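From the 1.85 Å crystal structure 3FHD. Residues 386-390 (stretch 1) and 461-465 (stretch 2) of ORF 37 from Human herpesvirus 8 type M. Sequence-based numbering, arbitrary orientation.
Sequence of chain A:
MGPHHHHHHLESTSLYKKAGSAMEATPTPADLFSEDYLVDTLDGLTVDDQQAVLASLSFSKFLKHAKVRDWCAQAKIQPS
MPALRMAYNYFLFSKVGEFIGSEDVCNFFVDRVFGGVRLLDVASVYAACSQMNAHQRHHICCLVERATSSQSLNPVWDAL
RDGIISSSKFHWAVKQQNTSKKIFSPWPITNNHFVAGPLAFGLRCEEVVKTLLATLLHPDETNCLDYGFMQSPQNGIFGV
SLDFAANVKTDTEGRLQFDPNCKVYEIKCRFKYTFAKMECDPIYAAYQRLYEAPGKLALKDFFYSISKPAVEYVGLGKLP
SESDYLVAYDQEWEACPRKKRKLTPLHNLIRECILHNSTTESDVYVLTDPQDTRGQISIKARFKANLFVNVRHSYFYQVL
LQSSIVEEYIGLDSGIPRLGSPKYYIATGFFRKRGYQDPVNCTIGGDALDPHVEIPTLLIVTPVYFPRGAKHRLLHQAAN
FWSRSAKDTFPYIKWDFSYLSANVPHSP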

# COMPACT_ATOMS: atom_id res chain seq x y z
N ASN A 386 15.64 3.18 -20.41
CA ASN A 386 14.36 3.66 -20.94
C ASN A 386 13.26 2.61 -20.79
O ASN A 386 12.70 2.08 -21.75
CB ASN A 386 14.46 4.22 -22.38
CG ASN A 386 15.21 3.29 -23.35
OD1 ASN A 386 15.98 2.40 -22.94
ND2 ASN A 386 14.99 3.51 -24.64
N LEU A 387 13.01 2.28 -19.53
CA LEU A 387 11.94 1.39 -19.14
C LEU A 387 11.00 2.22 -18.29
O LEU A 387 11.46 2.98 -17.43
CB LEU A 387 12.50 0.21 -18.35
CG LEU A 387 13.36 -0.83 -19.10
CD1 LEU A 387 13.62 -2.01 -18.22
CD2 LEU A 387 12.72 -1.28 -20.42
N PHE A 388 9.70 2.08 -18.52
CA PHE A 388 8.68 2.95 -17.91
C PHE A 388 7.57 2.13 -17.30
O PHE A 388 7.37 0.98 -17.70
CB PHE A 388 8.05 3.88 -18.97
CG PHE A 388 9.05 4.72 -19.71
CD1 PHE A 388 9.60 5.85 -19.13
CD2 PHE A 388 9.47 4.34 -20.98
CE1 PHE A 388 10.57 6.62 -19.82
CE2 PHE A 388 10.43 5.12 -21.69
CZ PHE A 388 10.98 6.24 -21.09
N VAL A 389 6.82 2.72 -16.37
CA VAL A 389 5.67 2.02 -15.76
C VAL A 389 4.65 1.68 -16.84
O VAL A 389 4.42 2.47 -17.75
CB VAL A 389 5.01 2.85 -14.62
CG1 VAL A 389 4.34 4.11 -15.18
CG2 VAL A 389 4.00 1.96 -13.84
N ASN A 390 4.04 0.50 -16.73
CA ASN A 390 2.90 0.14 -17.56
C ASN A 390 1.62 0.70 -16.91
O ASN A 390 1.18 0.22 -15.83
CB ASN A 390 2.84 -1.38 -17.73
CG ASN A 390 1.67 -1.86 -18.57
OD1 ASN A 390 0.84 -1.07 -19.03
ND2 ASN A 390 1.62 -3.18 -18.79
N VAL A 461 14.60 1.27 -10.06
CA VAL A 461 13.70 2.28 -9.52
C VAL A 461 13.07 2.98 -10.71
O VAL A 461 13.77 3.55 -11.56
CB VAL A 461 14.42 3.28 -8.56
CG1 VAL A 461 13.45 4.37 -8.07
CG2 VAL A 461 15.02 2.54 -7.34
N THR A 462 11.74 2.91 -10.77
CA THR A 462 10.95 3.42 -11.87
C THR A 462 9.99 4.51 -11.34
O THR A 462 9.17 4.22 -10.46
CB THR A 462 10.15 2.25 -12.52
OG1 THR A 462 11.07 1.25 -12.99
CG2 THR A 462 9.31 2.74 -13.69
N PRO A 463 10.08 5.76 -11.87
CA PRO A 463 9.14 6.84 -11.52
C PRO A 463 7.71 6.56 -12.01
O PRO A 463 7.50 5.83 -13.00
CB PRO A 463 9.73 8.08 -12.24
CG PRO A 463 10.59 7.56 -13.28
CD PRO A 463 11.13 6.22 -12.80
N VAL A 464 6.72 7.10 -11.29
CA VAL A 464 5.31 7.00 -11.69
C VAL A 464 4.67 8.39 -11.50
O VAL A 464 4.76 8.97 -10.44
CB VAL A 464 4.49 5.97 -10.83
CG1 VAL A 464 3.12 5.70 -11.50
CG2 VAL A 464 5.24 4.61 -10.66
N TYR A 465 4.07 8.92 -12.57
CA TYR A 465 3.37 10.21 -12.55
C TYR A 465 1.87 10.02 -12.78
O TYR A 465 1.49 9.09 -13.49
CB TYR A 465 3.97 11.16 -13.60
CG TYR A 465 5.48 11.36 -13.46
CD1 TYR A 465 6.00 12.34 -12.62
CD2 TYR A 465 6.37 10.56 -14.18
CE1 TYR A 465 7.40 12.52 -12.50
CE2 TYR A 465 7.75 10.72 -14.05
CZ TYR A 465 8.26 11.70 -13.22
OH TYR A 465 9.63 11.87 -13.12
O HOH W 1 7.87 5.26 -15.52

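Two short pieces of chain, at least 73 residues apart in sequence wherever they touch, meet here without a single direct hydrogen bond between them. The contact is small, 173 Å² summed over both sides, and three residues account for most of it: Val389 from the first stretch, Thr462 and Val464 from the second. Its rule is simple: where two strand segments lie too far apart for their backbones to pair directly, methyl groups and one water fill the gap.

The spacing sets the terms. The CA atoms of Phe388 and Thr462 are 6.5 Å apart, and those of Val389 and Val464 6.4 Å. The polar backbone atoms that face the gap still need partners, and a single water serves two of them. The oxygen of water 1 (HOH 1 O) accepts a hydrogen bond from Val389 N at 2.9 Å and donates one to Pro463 O at 2.6 Å. The choice of donor and acceptor is apt: proline has no amide hydrogen to offer, but its carbonyl remains a good acceptor, so the water can join an NH on one strand to a C=O on the other.

Val389 is the centre of the contact, with 61 Å² covered by the other stretch. Its CA-to-CB bond points toward that stretch, and with chi1 at 67° (p) its CG1 methyl reaches both ends of a two-residue step. Val389 CG1 lies 4.2 Å from Val464 CG1, an apolar contact, and also 4.2 Å from Pro463 O, which is too distant and of the wrong chemistry to be anything but packing. A short, beta-branched side chain suits this place: it favours extended backbone, and its methyls sit close to CA, filling a narrow space without needing a long reach.

Thr462 answers from the other side, with 44 Å² covered and its CA-to-CB bond also directed toward its partner. The m rotamer, chi1 at -59°, places CG2 against the backbone of the first stretch. Thr462 CG2 is 3.7 Å from Val389 N and 4.1 Å from Phe388 C, and it comes within 4.3 Å of Leu387 O; it also lies 4.4 Å from Val389 CB. Threonine thus works here through its methyl, while its hydroxyl OG1 is hydrogen-bonded elsewhere in the structure. In a buried position this is an economical solution, since one side chain supplies an apolar surface for the contact and keeps its polar atom satisfied.

Val464, with 30 Å² covered, completes the apolar part. Its CA-to-CB bond runs sideways, yet chi1 at -168° (t) leaves CG1 within packing distance of the Val389 methyl, so the sideways Val464 meets a Val389 whose CA-to-CB bond points toward the other stretch.

The neighbours contribute less. Phe388 directs its CA-to-CB bond away, leaving mainly its backbone for the Thr462 methyl to pack against. What the designer can take from this is that methyl packing and a water bridge can share the same backbone atoms: Val389 N and Pro463 O are bonded to the water and also packed by methyls.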